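Local coordinates for D-methionine-binding lipoprotein MetQ (Escherichia coli, PDB 4YAH) that binds methionine and delivers it to an ATP-driven methionine permease, serving as the substrate-binding lipoprotein of this transport system, at residues V111-Y117 with G217-K223. Residues are numbered along the deposited sequence; the frame is centred on the assembly and turned at random.
With MET (methionine), chain B.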
loop_
_atom_site.group_PDB
_atom_site.type_symbol
_atom_site.label_atom_id
_atom_site.label_comp_id
_atom_site.label_asym_id
_atom_site.label_seq_id
_atom_site.Cartn_x
_atom_site.Cartn_y
_atom_site.Cartn_z
ATOM N N VAL A 111 -7.173 5.061 1.804
ATOM C CA VAL A 111 -6.051 5.616 1.053
ATOM C C VAL A 111 -4.918 5.830 2.063
ATOM O O VAL A 111 -5.164 6.330 3.162
ATOM C CB VAL A 111 -6.380 6.954 0.369
ATOM C CG1 VAL A 111 -5.199 7.429 -0.477
ATOM C CG2 VAL A 111 -7.639 6.860 -0.481
ATOM N N TYR A 112 -3.695 5.451 1.683
ATOM C CA TYR A 112 -2.503 5.597 2.520
ATOM C C TYR A 112 -1.510 6.471 1.770
ATOM O O TYR A 112 -0.663 5.956 1.043
ATOM C CB TYR A 112 -1.885 4.240 2.822
ATOM C CG TYR A 112 -2.715 3.323 3.681
ATOM C CD1 TYR A 112 -2.910 3.591 5.027
ATOM C CD2 TYR A 112 -3.259 2.167 3.153
ATOM C CE1 TYR A 112 -3.645 2.729 5.829
ATOM C CE2 TYR A 112 -3.995 1.293 3.948
ATOM C CZ TYR A 112 -4.185 1.591 5.282
ATOM O OH TYR A 112 -4.898 0.747 6.084
ATOM N N PRO A 113 -1.641 7.803 1.896
ATOM C CA PRO A 113 -0.776 8.659 1.076
ATOM C C PRO A 113 0.694 8.352 1.351
ATOM O O PRO A 113 1.114 8.256 2.500
ATOM C CB PRO A 113 -1.174 10.077 1.502
ATOM C CG PRO A 113 -2.626 9.929 1.965
ATOM C CD PRO A 113 -2.598 8.589 2.690
ATOM N N ILE A 114 1.443 8.128 0.285
ATOM C CA ILE A 114 2.794 7.622 0.415
ATOM C C ILE A 114 3.769 8.780 0.622
ATOM O O ILE A 114 3.536 9.895 0.158
ATOM C CB ILE A 114 3.187 6.786 -0.812
ATOM C CG1 ILE A 114 4.353 5.863 -0.481
ATOM C CG2 ILE A 114 3.439 7.668 -2.031
ATOM C CD1 ILE A 114 4.592 4.814 -1.566
ATOM N N ALA A 115 4.855 8.496 1.333
ATOM C CA ALA A 115 5.818 9.536 1.692
ATOM C C ALA A 115 7.249 9.131 1.375
ATOM O O ALA A 115 7.560 7.954 1.198
ATOM C CB ALA A 115 5.687 9.874 3.156
ATOM N N GLY A 116 8.099 10.146 1.263
ATOM C CA GLY A 116 9.539 9.968 1.165
ATOM C C GLY A 116 10.159 10.143 2.542
ATOM O O GLY A 116 9.760 11.030 3.299
ATOM N N TYR A 117 11.112 9.278 2.865
ATOM C CA TYR A 117 11.745 9.230 4.180
ATOM C C TYR A 117 13.245 9.191 4.040
ATOM O O TYR A 117 13.760 8.777 3.009
ATOM C CB TYR A 117 11.315 7.994 4.979
ATOM C CG TYR A 117 9.830 7.821 5.185
ATOM C CD1 TYR A 117 9.196 8.339 6.303
ATOM C CD2 TYR A 117 9.053 7.124 4.259
ATOM C CE1 TYR A 117 7.828 8.169 6.500
ATOM C CE2 TYR A 117 7.690 6.947 4.442
ATOM C CZ TYR A 117 7.079 7.470 5.561
ATOM O OH TYR A 117 5.727 7.304 5.770
ATOM N N GLY A 217 7.723 12.039 7.347
ATOM C CA GLY A 217 7.820 12.278 5.921
ATOM C C GLY A 217 8.491 13.593 5.583
ATOM O O GLY A 217 8.182 14.624 6.165
ATOM N N ILE A 218 9.434 13.545 4.655
ATOM C CA ILE A 218 10.017 14.758 4.095
ATOM C C ILE A 218 9.073 15.385 3.068
ATOM O O ILE A 218 9.050 16.597 2.879
ATOM C CB ILE A 218 11.344 14.457 3.446
ATOM C CG1 ILE A 218 12.320 13.908 4.495
ATOM C CG2 ILE A 218 11.927 15.709 2.797
ATOM C CD1 ILE A 218 13.605 13.453 3.908
ATOM N N PHE A 219 8.321 14.537 2.377
ATOM C CA PHE A 219 7.274 14.990 1.474
ATOM C C PHE A 219 6.274 13.858 1.399
ATOM O O PHE A 219 6.630 12.718 1.673
ATOM C CB PHE A 219 7.811 15.352 0.091
ATOM C CG PHE A 219 8.690 14.302 -0.525
ATOM C CD1 PHE A 219 10.073 14.407 -0.466
ATOM C CD2 PHE A 219 8.137 13.204 -1.162
ATOM C CE1 PHE A 219 10.880 13.439 -1.038
ATOM C CE2 PHE A 219 8.940 12.240 -1.733
ATOM C CZ PHE A 219 10.311 12.360 -1.681
ATOM N N VAL A 220 5.042 14.206 1.057
ATOM C CA VAL A 220 3.922 13.276 1.098
ATOM C C VAL A 220 3.009 13.538 -0.088
ATOM O O VAL A 220 2.759 14.678 -0.470
ATOM C CB VAL A 220 3.114 13.419 2.409
ATOM C CG1 VAL A 220 2.089 12.279 2.531
ATOM C CG2 VAL A 220 4.038 13.444 3.594
ATOM N N GLU A 221 2.558 12.449 -0.681
ATOM C CA GLU A 221 1.524 12.435 -1.700
ATOM C C GLU A 221 0.233 13.114 -1.234
ATOM O O GLU A 221 -0.086 13.037 -0.045
ATOM C CB GLU A 221 1.282 10.973 -2.051
ATOM C CG GLU A 221 0.437 10.662 -3.255
ATOM C CD GLU A 221 0.299 9.146 -3.406
ATOM O OE1 GLU A 221 -0.207 8.511 -2.451
ATOM O OE2 GLU A 221 0.732 8.599 -4.447
ATOM N N ASP A 222 -0.503 13.756 -2.154
ATOM C CA ASP A 222 -1.836 14.309 -1.838
ATOM C C ASP A 222 -2.802 13.217 -1.397
ATOM O O ASP A 222 -2.739 12.111 -1.901
ATOM C CB ASP A 222 -2.455 15.029 -3.047
ATOM C CG ASP A 222 -1.696 16.270 -3.459
ATOM O OD1 ASP A 222 -1.814 16.648 -4.649
ATOM O OD2 ASP A 222 -1.000 16.870 -2.607
ATOM N N LYS A 223 -3.713 13.538 -0.478
ATOM C CA LYS A 223 -4.762 12.595 -0.065
ATOM C C LYS A 223 -5.600 12.124 -1.257
ATOM O O LYS A 223 -6.017 10.963 -1.316
ATOM C CB LYS A 223 -5.689 13.221 0.979
ATOM C CG LYS A 223 -5.040 13.470 2.330
ATOM C CD LYS A 223 -6.000 14.184 3.279
ATOM C CE LYS A 223 -5.266 14.809 4.461
ATOM N NZ LYS A 223 -4.541 13.798 5.283
HETATM N N MET B . -0.978 -0.286 1.313
HETATM C CA MET B . -0.220 -0.030 0.088
HETATM C C MET B . -0.360 1.426 -0.290
HETATM O O MET B . -1.492 1.918 -0.324
HETATM C CB MET B . -0.719 -0.915 -1.058
HETATM C CG MET B . 0.131 -0.853 -2.318
HETATM S SD MET B . -0.475 -1.893 -3.665
HETATM C CE MET B . -0.009 -3.514 -3.059
HETATM O OXT MET B . 0.649 2.098 -0.582
#
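Two crossings between the lobes of a periplasmic-binding-protein fold meet the sheet of the second lobe here: 111-114 and 221-223 belong to the crossings, and the antiparallel pairing of A115 with V220 adds a short, weakly bonded outer strand, 219-220, to that sheet. E221 grips I114 twice. Its backbone N gives a nearly straight bond to I114 O (2.9 Å). Its carboxylate OE1 takes the I114 N-H at 3.2 Å, met from above the carboxylate plane. With CG anti to the backbone N (chi1 -169°) and the chain extended beyond it, the E221 carboxylate crosses the I114 side chain at a slant, CD 3.7 Å from I114 CG2. OE1 also forms a salt bridge with R144, which in turn bonds the bound methionine, so E221 is a second-shell residue of the pocket; Y112, next to P113, lies in the first shell, its CD2 3.8 Å from the ligand N. With an alanine here in place of E221, the I114 N-H would probably lose its acceptor and R144 one carboxylate partner beside the ligand. In the strand pair, A115 CB meets V220 CG2 at 4.0 Å on the side facing P213. G116 lays its CA over one face of the F219 ring, 4.0 Å from the centroid, where any side chain would clash; beyond it, G116 O accepts I218 N at 2.9 Å. Toward the first lobe, P113 CB rests against E221 O (3.5 Å).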